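Local atomic coordinates of staphylococcal enterotoxin-like toxin (Staphylococcus aureus, PDB entry 4DXF), a protein that binds carbohydrate and, as a staphylococcal superantigen-like protein, probably recognises host glycans so as to interfere with innate immunity. Residues P14-L19 with N154-V159; K57-G62 with E90-G95; V111-E116 with I199-K204; I136-L141 with D189-T194; S161-I166 with T175-K180. All coordinates share one frame; numbering follows the deposited sequence.

Contact 1 of 5, residues P14-L19 with N154-V159; sequences PKFKDL and NLYGNV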
# COMPACT_ATOMS: atom_id res chain seq x y z
N PRO A 14 -19.04 0.95 14.52
CA PRO A 14 -19.13 -0.26 13.66
C PRO A 14 -19.41 -0.00 12.17
O PRO A 14 -19.30 -0.94 11.36
CB PRO A 14 -20.30 -1.07 14.28
CG PRO A 14 -21.01 -0.11 15.23
CD PRO A 14 -20.05 0.96 15.62
N LYS A 15 -19.74 1.23 11.78
CA LYS A 15 -19.88 1.58 10.36
C LYS A 15 -18.54 1.32 9.59
O LYS A 15 -18.55 0.99 8.43
CB LYS A 15 -20.21 3.06 10.22
CG LYS A 15 -21.07 3.34 9.06
CD LYS A 15 -21.50 4.81 9.10
CE LYS A 15 -20.66 5.69 8.20
NZ LYS A 15 -20.85 7.12 8.61
N PHE A 16 -17.43 1.52 10.30
CA PHE A 16 -16.05 1.48 9.73
C PHE A 16 -15.34 0.14 9.99
O PHE A 16 -14.12 0.05 9.82
CB PHE A 16 -15.20 2.60 10.34
CG PHE A 16 -15.82 3.97 10.25
CD1 PHE A 16 -16.30 4.46 9.05
CD2 PHE A 16 -15.92 4.76 11.40
CE1 PHE A 16 -16.88 5.75 8.99
CE2 PHE A 16 -16.49 6.02 11.37
CZ PHE A 16 -16.97 6.53 10.16
N LYS A 17 -16.09 -0.88 10.40
CA LYS A 17 -15.55 -2.15 10.90
C LYS A 17 -14.66 -2.83 9.85
O LYS A 17 -13.54 -3.31 10.16
CB LYS A 17 -16.72 -3.08 11.33
CG LYS A 17 -16.48 -4.59 11.37
CD LYS A 17 -17.69 -5.36 12.01
CE LYS A 17 -18.97 -5.20 11.19
NZ LYS A 17 -18.94 -6.00 9.92
N ASP A 18 -15.17 -2.87 8.64
CA ASP A 18 -14.46 -3.57 7.55
C ASP A 18 -13.15 -2.87 7.20
O ASP A 18 -12.09 -3.58 7.07
CB ASP A 18 -15.34 -3.70 6.33
CG ASP A 18 -16.46 -4.70 6.54
OD1 ASP A 18 -16.48 -5.38 7.59
OD2 ASP A 18 -17.29 -4.83 5.64
N LEU A 19 -13.20 -1.53 7.06
CA LEU A 19 -12.00 -0.75 6.75
C LEU A 19 -11.01 -0.78 7.88
O LEU A 19 -9.83 -0.85 7.62
CB LEU A 19 -12.26 0.71 6.40
CG LEU A 19 -12.89 1.04 5.06
CD1 LEU A 19 -13.56 2.38 5.08
CD2 LEU A 19 -11.92 0.93 3.86
N ASN A 154 -7.00 7.88 15.35
CA ASN A 154 -8.30 7.23 15.47
C ASN A 154 -9.11 7.14 14.18
O ASN A 154 -10.36 7.11 14.19
CB ASN A 154 -9.13 7.81 16.65
CG ASN A 154 -10.21 6.84 17.11
OD1 ASN A 154 -10.01 5.60 17.07
ND2 ASN A 154 -11.36 7.39 17.55
N LEU A 155 -8.41 7.04 13.03
CA LEU A 155 -9.15 6.81 11.82
C LEU A 155 -9.93 5.53 11.94
O LEU A 155 -9.48 4.52 12.49
CB LEU A 155 -8.24 6.73 10.58
CG LEU A 155 -8.98 6.48 9.26
CD1 LEU A 155 -9.61 7.71 8.70
CD2 LEU A 155 -7.79 6.02 8.34
N TYR A 156 -11.13 5.60 11.42
CA TYR A 156 -12.11 4.51 11.47
C TYR A 156 -12.61 4.24 12.87
O TYR A 156 -13.13 3.16 13.13
CB TYR A 156 -11.67 3.23 10.74
CG TYR A 156 -11.22 3.48 9.32
CD1 TYR A 156 -11.96 4.31 8.45
CD2 TYR A 156 -10.03 2.90 8.83
CE1 TYR A 156 -11.55 4.54 7.11
CE2 TYR A 156 -9.61 3.13 7.52
CZ TYR A 156 -10.32 3.97 6.67
OH TYR A 156 -9.97 4.29 5.33
N GLY A 157 -12.47 5.24 13.73
CA GLY A 157 -12.97 5.18 15.11
C GLY A 157 -14.28 5.93 15.11
O GLY A 157 -15.31 5.36 14.78
N ASN A 158 -14.18 7.23 15.41
CA ASN A 158 -15.21 8.26 15.40
C ASN A 158 -15.55 8.69 13.96
O ASN A 158 -16.74 8.86 13.62
CB ASN A 158 -14.69 9.50 16.19
CG ASN A 158 -13.14 9.86 15.82
OD1 ASN A 158 -12.53 9.22 14.94
ND2 ASN A 158 -12.55 10.87 16.51
N VAL A 159 -14.53 8.84 13.11
CA VAL A 159 -14.71 9.35 11.73
C VAL A 159 -13.89 8.49 10.75
O VAL A 159 -12.85 7.92 11.13
CB VAL A 159 -14.31 10.85 11.54
CG1 VAL A 159 -15.40 11.84 12.10
CG2 VAL A 159 -12.92 11.16 12.10
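F16 and L19 both close on Y156, where the start of helix 17-22 meets the loop that follows helix 138-153. The first kind of interaction is CH-pi. L19 CB stands 3.7 Å from the centroid of the Y156 ring and only 9° off its normal, so the methylene sits squarely over one face. L155 CG covers the opposite face, and the ring is sandwiched between two leucines. L19 CD1 lies over the same face as L19 CB, out toward its rim, 3.6 Å from Y156 CE1.

Van der Waals contacts of F16, with Y156 and with the loop backbone, make up the second group. F16 CB abuts Y156 CB at 3.6 Å. F16 CG lies anti to the carbonyl carbon (chi1 -52°), which swings the ring along the loop backbone. There G157 O and N158 O lie at the edge of the ring, near its plane, and G157 O is 3.5 Å from F16 CD2.

Backbone hydrogen bonds define the loop. N154 to G157 is a type II turn, closed by G157 N to N154 O at 2.9 Å, and its third residue, Y156, has positive phi (68°). A further bond, Y156 N to V159 O, also 2.9 Å, keeps the loop compact.

The polar end of Y156 leads out of the contact, its OH bonded to L178 O and to R146 of helix 138-153. The loop packs on that helix through Y156 and I150, and on I203 of strand 196-203 through L155 and V159; helix 17-22 is laid on the loop.

Contact 2 of 5, residues K57-G62 with E90-G95; sequences KIALVG and EKYSVG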
# COMPACT_ATOMS: atom_id res chain seq x y z
N LYS A 57 1.78 -16.18 -3.55
CA LYS A 57 1.19 -15.91 -4.85
C LYS A 57 0.77 -14.47 -4.92
O LYS A 57 -0.19 -14.06 -4.23
CB LYS A 57 -0.07 -16.77 -5.04
CG LYS A 57 0.19 -18.28 -4.92
CD LYS A 57 0.16 -18.92 -6.26
CE LYS A 57 0.48 -20.38 -5.99
NZ LYS A 57 1.57 -20.73 -6.87
N ILE A 58 1.42 -13.70 -5.75
CA ILE A 58 1.17 -12.27 -5.83
C ILE A 58 0.33 -11.94 -7.07
O ILE A 58 0.80 -11.97 -8.25
CB ILE A 58 2.48 -11.36 -5.80
CG1 ILE A 58 3.48 -11.77 -4.67
CG2 ILE A 58 2.21 -9.77 -5.88
CD1 ILE A 58 2.86 -11.65 -3.20
N ALA A 59 -0.96 -11.60 -6.85
CA ALA A 59 -1.76 -11.20 -8.00
C ALA A 59 -1.27 -10.09 -8.90
O ALA A 59 -0.91 -8.97 -8.46
CB ALA A 59 -3.28 -10.95 -7.55
N LEU A 60 -1.25 -10.36 -10.21
CA LEU A 60 -0.84 -9.34 -11.18
C LEU A 60 -2.07 -8.57 -11.69
O LEU A 60 -2.81 -9.05 -12.56
CB LEU A 60 -0.08 -9.96 -12.34
CG LEU A 60 1.14 -10.75 -11.80
CD1 LEU A 60 1.79 -11.67 -12.87
CD2 LEU A 60 2.19 -9.74 -11.27
N VAL A 61 -2.28 -7.40 -11.10
CA VAL A 61 -3.47 -6.60 -11.38
C VAL A 61 -3.01 -5.33 -12.00
O VAL A 61 -1.80 -5.01 -11.98
CB VAL A 61 -4.30 -6.32 -10.10
CG1 VAL A 61 -4.85 -7.61 -9.54
CG2 VAL A 61 -3.42 -5.56 -9.04
N GLY A 62 -3.95 -4.57 -12.57
CA GLY A 62 -3.66 -3.32 -13.18
C GLY A 62 -2.54 -3.40 -14.19
O GLY A 62 -2.54 -4.32 -15.07
N GLU A 90 -3.30 -20.32 -0.32
CA GLU A 90 -3.00 -20.19 1.09
C GLU A 90 -2.34 -18.80 1.43
O GLU A 90 -2.58 -18.20 2.50
CB GLU A 90 -2.08 -21.34 1.46
CG GLU A 90 -1.68 -21.47 2.93
CD GLU A 90 -0.64 -22.60 3.16
OE1 GLU A 90 -0.24 -23.30 2.16
OE2 GLU A 90 -0.21 -22.76 4.34
N LYS A 91 -1.48 -18.38 0.52
CA LYS A 91 -0.64 -17.16 0.67
C LYS A 91 -0.80 -16.33 -0.56
O LYS A 91 -0.25 -16.59 -1.63
CB LYS A 91 0.83 -17.55 0.90
CG LYS A 91 1.02 -18.45 2.04
CD LYS A 91 0.96 -17.72 3.39
CE LYS A 91 1.31 -18.63 4.53
NZ LYS A 91 1.24 -17.90 5.81
N TYR A 92 -1.61 -15.30 -0.42
CA TYR A 92 -2.05 -14.53 -1.49
C TYR A 92 -2.04 -13.10 -1.01
O TYR A 92 -2.44 -12.82 0.15
CB TYR A 92 -3.51 -14.99 -1.78
CG TYR A 92 -4.28 -14.10 -2.65
CD1 TYR A 92 -5.03 -13.04 -2.10
CD2 TYR A 92 -4.37 -14.32 -4.02
CE1 TYR A 92 -5.79 -12.17 -2.90
CE2 TYR A 92 -5.09 -13.43 -4.83
CZ TYR A 92 -5.83 -12.38 -4.24
OH TYR A 92 -6.58 -11.57 -5.04
N SER A 93 -1.62 -12.24 -1.91
CA SER A 93 -1.53 -10.79 -1.81
C SER A 93 -1.67 -10.09 -3.17
O SER A 93 -1.46 -10.69 -4.27
CB SER A 93 -0.25 -10.39 -1.02
OG SER A 93 -0.16 -9.02 -0.87
N VAL A 94 -2.06 -8.82 -3.17
CA VAL A 94 -2.40 -8.15 -4.40
C VAL A 94 -1.49 -6.98 -4.73
O VAL A 94 -1.42 -6.04 -3.93
CB VAL A 94 -3.88 -7.63 -4.34
CG1 VAL A 94 -4.19 -6.95 -5.63
CG2 VAL A 94 -4.78 -8.82 -4.07
N GLY A 95 -0.77 -7.01 -5.87
CA GLY A 95 0.03 -5.84 -6.27
C GLY A 95 1.27 -5.71 -5.36
O GLY A 95 1.69 -6.72 -4.80
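V61 and V94 meet nearly at a right angle beside a parallel strand pair of the OB-fold domain, strands 56-59 and 92-99. V61 CG2 comes to 3.8 Å from V94 CG1. The two short strand segments diverge by 26°, with K57, I58 and A59 paired in turn with Y92, S93 and V94.

K57, A59, Y92 and V94 project from one face of the sheet. Y92 CG is anti to the backbone N (chi1 166°), and the ring runs along this face to A59 CB, which comes obliquely to 4.1 Å from Y92 CE2. F46 of the adjoining strand 46-49 touches K57, A59 and Y92. K57 applies only the root of its chain, CB resting 3.4 Å from K91 O, while the amine leads away to N48.

On the other face are I58 and S93. The isoleucine spreads its two branches along the neighbouring strand: CD1 comes to S93 CB, and CG2 presses to 3.3 Å from G95 O. V78, V80 and I97 touch I58, so this face belongs to the apolar interior of the domain; the buried S93 OG is satisfied by V81 N.

Alternate backbone bonds fasten the pair. A59 N reaches S93 O at 2.8 Å, nearly along the C=O axis. S93 N to K57 O and G95 N to A59 O are both longer, at 3.3 Å, the latter in the carbonyl plane.

Contact 3 of 5, residues V111-E116 with I199-K204; sequences VRITKE and IEVNIK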
# COMPACT_ATOMS: atom_id res chain seq x y z
N VAL A 111 4.30 14.77 7.10
CA VAL A 111 2.87 14.38 6.99
C VAL A 111 2.12 15.45 7.78
O VAL A 111 2.54 15.81 8.89
CB VAL A 111 2.63 13.06 7.56
CG1 VAL A 111 1.15 12.72 7.49
CG2 VAL A 111 3.46 12.00 6.80
N ARG A 112 1.05 15.99 7.20
CA ARG A 112 0.26 17.03 7.90
C ARG A 112 -1.15 16.47 7.91
O ARG A 112 -1.68 16.17 6.82
CB ARG A 112 0.28 18.33 7.08
CG ARG A 112 1.71 18.95 6.83
CD ARG A 112 1.72 19.93 5.64
NE ARG A 112 2.98 20.69 5.58
CZ ARG A 112 3.46 21.41 6.61
NH1 ARG A 112 2.81 21.45 7.78
NH2 ARG A 112 4.61 22.08 6.49
N ILE A 113 -1.76 16.42 9.11
CA ILE A 113 -3.04 15.73 9.32
C ILE A 113 -4.06 16.72 9.83
O ILE A 113 -3.78 17.39 10.83
CB ILE A 113 -2.90 14.62 10.31
CG1 ILE A 113 -1.88 13.63 9.71
CG2 ILE A 113 -4.30 13.90 10.54
CD1 ILE A 113 -1.13 12.76 10.73
N THR A 114 -5.18 16.84 9.12
CA THR A 114 -6.21 17.72 9.64
C THR A 114 -7.39 16.79 9.88
O THR A 114 -7.77 16.03 8.96
CB THR A 114 -6.62 18.86 8.67
OG1 THR A 114 -5.52 19.69 8.25
CG2 THR A 114 -7.70 19.78 9.30
N LYS A 115 -8.00 16.86 11.08
CA LYS A 115 -9.10 16.00 11.38
C LYS A 115 -10.30 16.77 11.94
O LYS A 115 -10.07 17.62 12.76
CB LYS A 115 -8.63 15.02 12.42
CG LYS A 115 -9.78 14.10 12.98
CD LYS A 115 -9.31 12.90 13.77
CE LYS A 115 -8.66 13.25 15.09
NZ LYS A 115 -8.61 12.03 15.94
N GLU A 116 -11.51 16.48 11.45
CA GLU A 116 -12.75 17.07 11.98
C GLU A 116 -13.68 15.98 12.42
O GLU A 116 -14.10 15.17 11.59
CB GLU A 116 -13.46 17.89 10.91
CG GLU A 116 -14.77 18.53 11.43
CD GLU A 116 -15.36 19.63 10.55
OE1 GLU A 116 -14.93 19.82 9.38
OE2 GLU A 116 -16.33 20.28 11.02
N ILE A 199 3.07 14.87 2.45
CA ILE A 199 1.88 14.07 2.43
C ILE A 199 0.85 14.91 3.22
O ILE A 199 1.21 15.40 4.29
CB ILE A 199 2.15 12.73 3.11
CG1 ILE A 199 3.18 11.95 2.31
CG2 ILE A 199 0.83 11.92 3.22
CD1 ILE A 199 3.58 10.70 2.93
N GLU A 200 -0.34 15.05 2.65
CA GLU A 200 -1.45 15.83 3.27
C GLU A 200 -2.64 14.90 3.56
O GLU A 200 -3.09 14.14 2.70
CB GLU A 200 -1.83 17.03 2.39
CG GLU A 200 -0.85 18.28 2.46
CD GLU A 200 -0.94 19.23 1.23
OE1 GLU A 200 -1.79 19.02 0.31
OE2 GLU A 200 -0.13 20.20 1.17
N VAL A 201 -3.14 14.91 4.80
CA VAL A 201 -4.18 13.92 5.15
C VAL A 201 -5.34 14.78 5.68
O VAL A 201 -5.08 15.68 6.48
CB VAL A 201 -3.71 12.97 6.26
CG1 VAL A 201 -4.83 12.03 6.72
CG2 VAL A 201 -2.56 12.05 5.73
N ASN A 202 -6.56 14.51 5.21
CA ASN A 202 -7.70 15.26 5.72
C ASN A 202 -8.77 14.26 6.12
O ASN A 202 -9.13 13.38 5.34
CB ASN A 202 -8.15 16.31 4.70
CG ASN A 202 -9.17 17.25 5.30
OD1 ASN A 202 -8.90 17.92 6.30
ND2 ASN A 202 -10.35 17.22 4.78
N ILE A 203 -9.25 14.33 7.36
CA ILE A 203 -10.12 13.21 7.81
C ILE A 203 -11.37 13.88 8.32
O ILE A 203 -11.25 14.87 9.03
CB ILE A 203 -9.44 12.45 8.96
CG1 ILE A 203 -8.24 11.63 8.46
CG2 ILE A 203 -10.37 11.47 9.70
CD1 ILE A 203 -7.48 11.18 9.70
N LYS A 204 -12.52 13.29 7.99
CA LYS A 204 -13.79 13.86 8.49
C LYS A 204 -14.91 12.85 8.60
O LYS A 204 -14.74 11.65 8.26
CB LYS A 204 -14.21 15.11 7.69
CG LYS A 204 -14.68 14.90 6.28
CD LYS A 204 -14.88 16.27 5.65
CE LYS A 204 -13.58 16.79 5.02
NZ LYS A 204 -13.00 15.84 3.95
OXT LYS A 204 -16.01 13.21 9.10
O HOH W 1 -3.88 18.36 6.41
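Two parallel strands at the middle of the beta-grasp sheet, 107-116 and the C-terminal 196-203, pair here from V111 with I199 to K115 with I203. Such a pairing of the first and last strands is the hallmark of the ubiquitin-like topology. The segments run nearly parallel, 8° apart.

Five backbone bonds alternate across them, starting with R112 N to I199 O at 3.0 Å and ending with E116 N to I203 O at 2.9 Å.

V111, I113, K115, I199, V201 and I203 face one way, the K115 chain leading off until its NZ reaches N153 O. I113 and V201 lie side by side, pointing alike, with I113 CG1 4.0 Å from V201 CB; V111 CG2 leans across I199 CB, also at 4.0 Å. L145 and L149 of helix 138-153 touch this largely apolar face, forming the core of the domain.

The reverse face carries R112, T114, E200 and N202 and is more polar. E200 OE2 forms a salt bridge with K167. T114 OG1, anti to the carbonyl carbon (chi1 -56°), is 2.8 Å from a water that donates to V201 O at 2.9 Å, so this carbonyl accepts both the water and T114 N.

Contact 4 of 5, residues I136-L141 with D189-T194; sequences ISLKEL and DVIDGT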
# COMPACT_ATOMS: atom_id res chain seq x y z
N ILE A 136 8.39 2.78 -4.75
CA ILE A 136 7.47 2.29 -3.75
C ILE A 136 6.09 2.23 -4.39
O ILE A 136 5.76 3.12 -5.21
CB ILE A 136 7.48 3.27 -2.53
CG1 ILE A 136 6.62 2.70 -1.41
CG2 ILE A 136 7.21 4.74 -2.95
CD1 ILE A 136 6.86 3.39 -0.15
N SER A 137 5.37 1.19 -4.05
CA SER A 137 4.04 0.93 -4.58
C SER A 137 3.04 1.82 -3.86
O SER A 137 3.20 2.16 -2.66
CB SER A 137 3.55 -0.52 -4.39
OG SER A 137 3.47 -1.01 -3.07
N LEU A 138 1.99 2.16 -4.58
CA LEU A 138 0.83 2.80 -3.87
C LEU A 138 0.23 1.93 -2.81
O LEU A 138 -0.23 2.47 -1.78
CB LEU A 138 -0.22 3.30 -4.91
CG LEU A 138 0.19 4.36 -5.92
CD1 LEU A 138 -1.06 4.77 -6.83
CD2 LEU A 138 0.89 5.69 -5.51
N LYS A 139 0.20 0.61 -3.00
CA LYS A 139 -0.25 -0.33 -2.06
C LYS A 139 0.42 -0.04 -0.70
O LYS A 139 -0.26 0.01 0.33
CB LYS A 139 0.00 -1.79 -2.48
CG LYS A 139 -0.45 -2.80 -1.48
CD LYS A 139 0.07 -4.17 -1.82
CE LYS A 139 -0.48 -5.27 -0.91
NZ LYS A 139 -2.03 -5.41 -1.10
N GLU A 140 1.77 0.13 -0.72
CA GLU A 140 2.52 0.29 0.56
C GLU A 140 2.26 1.62 1.25
O GLU A 140 2.07 1.66 2.48
CB GLU A 140 4.06 0.13 0.33
CG GLU A 140 4.83 0.32 1.61
CD GLU A 140 6.31 0.03 1.45
OE1 GLU A 140 6.65 -0.57 0.40
OE2 GLU A 140 7.13 0.40 2.38
N LEU A 141 2.24 2.69 0.47
CA LEU A 141 1.99 4.04 0.98
C LEU A 141 0.56 4.06 1.56
O LEU A 141 0.37 4.43 2.76
CB LEU A 141 2.12 5.06 -0.12
CG LEU A 141 3.54 5.20 -0.74
CD1 LEU A 141 3.39 5.89 -2.05
CD2 LEU A 141 4.38 6.02 0.27
N ASP A 189 0.32 0.11 -8.86
CA ASP A 189 0.97 1.33 -9.35
C ASP A 189 2.20 1.65 -8.54
O ASP A 189 2.19 1.40 -7.31
CB ASP A 189 0.02 2.53 -9.35
CG ASP A 189 -0.94 2.55 -10.59
OD1 ASP A 189 -0.50 2.17 -11.69
OD2 ASP A 189 -2.11 2.96 -10.44
N VAL A 190 3.25 2.13 -9.21
CA VAL A 190 4.48 2.40 -8.52
C VAL A 190 4.93 3.81 -8.78
O VAL A 190 4.70 4.37 -9.89
CB VAL A 190 5.61 1.37 -8.90
CG1 VAL A 190 5.15 -0.09 -8.71
CG2 VAL A 190 6.07 1.64 -10.31
N ILE A 191 5.63 4.39 -7.80
CA ILE A 191 6.17 5.74 -7.90
C ILE A 191 7.60 5.81 -7.39
O ILE A 191 8.13 4.87 -6.80
CB ILE A 191 5.33 6.81 -7.11
CG1 ILE A 191 5.31 6.51 -5.61
CG2 ILE A 191 3.89 6.75 -7.62
CD1 ILE A 191 4.59 7.65 -4.75
N ASP A 192 8.18 6.97 -7.59
CA ASP A 192 9.58 7.21 -7.28
C ASP A 192 9.61 7.71 -5.85
O ASP A 192 9.25 8.87 -5.59
CB ASP A 192 10.17 8.24 -8.28
CG ASP A 192 11.66 8.55 -8.00
OD1 ASP A 192 12.12 8.27 -6.87
OD2 ASP A 192 12.34 9.13 -8.88
N GLY A 193 10.00 6.85 -4.94
CA GLY A 193 10.07 7.21 -3.50
C GLY A 193 10.88 8.43 -3.21
O GLY A 193 10.49 9.27 -2.40
N THR A 194 12.03 8.57 -3.89
CA THR A 194 12.90 9.72 -3.71
C THR A 194 12.27 11.09 -4.07
O THR A 194 12.76 12.13 -3.64
CB THR A 194 14.27 9.51 -4.51
OG1 THR A 194 14.08 9.76 -5.91
CG2 THR A 194 14.73 8.06 -4.37
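The flat groups where L138 meets D189 and I136 meets I191 are a carboxylate and peptide planes, with no aromatic ring in either segment. D189 OD2 comes no nearer to L138 than 4.2 Å, at CD1, while OD1 is salt-bridged to K63; the closer approach is by the methylene, D189 CB to L138 CD1 at 3.5 Å. The peptide carbonyls are met from slightly out of their planes, as I191 N approaches I136 O with a tilt of 24°.

These groups belong to a small antiparallel strand pair in the beta-grasp domain, where strand 135-137 runs straight into helix 138-153. I136 and I191 form a hydrogen-bonded pair, each N reaching the other's O at 2.9 Å. L138 N, in the first helical turn, continues the pattern to D189 O. S137 caps that helix: its OG, set between the backbone N and the carbonyl carbon (chi1 59°), accepts from E140 N at 3.1 Å.

I191 takes part in each of the apolar side-chain pairs, with I136, L138 and L141. Its CG1 runs beside I136 CG2, and the I191 and L138 side chains cross at about a right angle, I191 CG2 3.8 Å from L138 CD2. I196 touches I136, L141 and I191, which places this cluster where the small sheet meets strand 196-203. Packing is tight where L141 CD1 and I191 CD1 meet tip to tip at 3.4 Å.

Contact 5 of 5, residues S161-I166 with T175-K180; sequences SGKIVI and TFELHK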
# COMPACT_ATOMS: atom_id res chain seq x y z
N SER A 161 -13.76 9.11 6.78
CA SER A 161 -13.82 9.63 5.45
C SER A 161 -12.72 10.68 5.29
O SER A 161 -12.10 11.07 6.30
CB SER A 161 -15.22 10.23 5.17
OG SER A 161 -15.22 10.82 3.89
N GLY A 162 -12.45 11.09 4.04
CA GLY A 162 -11.50 12.16 3.71
C GLY A 162 -10.47 11.53 2.76
O GLY A 162 -10.81 10.64 1.98
N LYS A 163 -9.26 12.01 2.85
CA LYS A 163 -8.24 11.58 1.82
C LYS A 163 -6.81 11.71 2.29
O LYS A 163 -6.47 12.56 3.12
CB LYS A 163 -8.43 12.37 0.54
CG LYS A 163 -8.15 13.83 0.67
CD LYS A 163 -8.63 14.61 -0.59
CE LYS A 163 -8.20 16.09 -0.54
NZ LYS A 163 -8.45 16.80 0.75
N ILE A 164 -5.96 10.83 1.72
CA ILE A 164 -4.54 11.06 1.80
C ILE A 164 -4.02 11.53 0.40
O ILE A 164 -4.44 10.97 -0.65
CB ILE A 164 -3.87 9.75 2.12
CG1 ILE A 164 -4.18 9.24 3.54
CG2 ILE A 164 -2.33 9.91 1.86
CD1 ILE A 164 -4.09 7.72 3.49
N VAL A 165 -3.17 12.55 0.38
CA VAL A 165 -2.61 13.03 -0.86
C VAL A 165 -1.08 13.05 -0.75
O VAL A 165 -0.48 13.70 0.16
CB VAL A 165 -3.14 14.48 -1.29
CG1 VAL A 165 -2.54 14.99 -2.68
CG2 VAL A 165 -4.70 14.56 -1.22
N ILE A 166 -0.48 12.35 -1.71
CA ILE A 166 0.99 12.24 -1.76
C ILE A 166 1.44 13.27 -2.77
O ILE A 166 1.08 13.20 -3.95
CB ILE A 166 1.44 10.84 -2.25
CG1 ILE A 166 0.77 9.65 -1.54
CG2 ILE A 166 3.02 10.67 -2.23
CD1 ILE A 166 1.02 9.53 0.00
N THR A 175 -3.78 10.40 -4.89
CA THR A 175 -4.84 10.55 -3.86
C THR A 175 -5.51 9.24 -3.50
O THR A 175 -5.91 8.44 -4.38
CB THR A 175 -5.91 11.64 -4.34
OG1 THR A 175 -5.21 12.87 -4.54
CG2 THR A 175 -7.00 11.80 -3.28
N PHE A 176 -5.73 9.03 -2.20
CA PHE A 176 -6.41 7.85 -1.70
C PHE A 176 -7.62 8.30 -0.87
O PHE A 176 -7.44 8.92 0.15
CB PHE A 176 -5.53 7.04 -0.75
CG PHE A 176 -4.13 6.76 -1.28
CD1 PHE A 176 -3.94 6.36 -2.58
CD2 PHE A 176 -3.03 6.87 -0.40
CE1 PHE A 176 -2.61 6.07 -3.04
CE2 PHE A 176 -1.73 6.62 -0.83
CZ PHE A 176 -1.49 6.23 -2.15
N GLU A 177 -8.83 8.07 -1.38
CA GLU A 177 -10.08 8.38 -0.61
C GLU A 177 -10.24 7.39 0.49
O GLU A 177 -10.16 6.19 0.29
CB GLU A 177 -11.31 8.33 -1.59
CG GLU A 177 -11.17 9.34 -2.71
CD GLU A 177 -11.35 10.83 -2.26
OE1 GLU A 177 -11.93 11.12 -1.18
OE2 GLU A 177 -10.93 11.73 -2.99
N LEU A 178 -10.38 7.90 1.72
CA LEU A 178 -10.44 7.05 2.90
C LEU A 178 -11.78 6.32 3.12
O LEU A 178 -11.82 5.42 3.87
CB LEU A 178 -10.06 7.90 4.15
CG LEU A 178 -8.68 8.58 4.06
CD1 LEU A 178 -8.61 9.47 5.26
CD2 LEU A 178 -7.71 7.43 4.15
N HIS A 179 -12.86 6.69 2.43
CA HIS A 179 -14.13 5.96 2.67
C HIS A 179 -14.20 4.60 1.99
O HIS A 179 -15.18 3.86 2.17
CB HIS A 179 -15.34 6.83 2.19
CG HIS A 179 -15.41 7.01 0.71
ND1 HIS A 179 -14.81 8.07 0.06
CD2 HIS A 179 -15.99 6.25 -0.26
CE1 HIS A 179 -15.01 7.95 -1.24
NE2 HIS A 179 -15.74 6.86 -1.45
N LYS A 180 -13.20 4.26 1.15
CA LYS A 180 -13.25 2.98 0.43
C LYS A 180 -11.86 2.34 0.48
O LYS A 180 -10.92 3.05 0.72
CB LYS A 180 -13.70 3.18 -1.05
CG LYS A 180 -12.91 4.17 -1.91
CD LYS A 180 -13.52 4.14 -3.35
CE LYS A 180 -12.72 5.05 -4.28
NZ LYS A 180 -13.22 5.01 -5.73
O HOH W 2 -13.44 9.70 1.52
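I164, F176 and L178 form the close-packed side of a beta hairpin made by strands 162-168 and 173-177. The F176 ring, its CG anti to the carbonyl carbon (chi1 -49°), packs obliquely against two isoleucines, both on one side of it, with CD2 3.9 Å from I164 CG2 and CE2 4.0 Å from I166 CG1. L178 crosses I164 at about a right angle, its CD2 3.7 Å from I164 CD1, and its CD1 rests on the backbone of G162 and K163. I164 and F176 exchange both backbone bonds, and L178 N donates almost linearly to G162 O at 2.8 Å, though from above the carbonyl plane.

K163, V165, T175 and E177 project from the other face, V165 buried, and contacts are sparser there. T175 OG1 lies alongside V165 CG2 at 3.8 Å. A water wedges in where the strands end: G162 N at 3.0 Å and H179 N at 3.2 Å both donate to it. It also lies in the plane of the H179 ring, 2.6 Å from ND1, and gives a weak bond to E177 OE1. The type I turn from E177 to K180 brings H179 to it.

Strand 173-177 is outermost in the five-stranded beta-grasp sheet; strand 162-168 continues it by pairing with 196-203. L145 and R146 of helix 138-153 cover the packed face, touching I166, I164 and L178.

In the fold
Contacts 3 and 5 share the beta-grasp sheet, their centres 9 Å apart, because strands 196-203 and 162-168 are neighbours; E200 O and V165 N probably join them by a hydrogen bond. Contact 4 lies at the start of helix 138-153, about 15 Å from contact 5 between centres, and contact 1 beyond that helix's far end. Contact 2 belongs to the OB-fold domain, its centre 30 Å from that of contact 3, yet K139 of contact 4 reaches V94. Along the chain, contact 1 encloses contact 2, and contact 3 encloses contact 4, which encloses contact 5. Contacts between the two domains thus occur near both ends of one helix, in the OB-fold plus beta-grasp architecture of the superantigen fold.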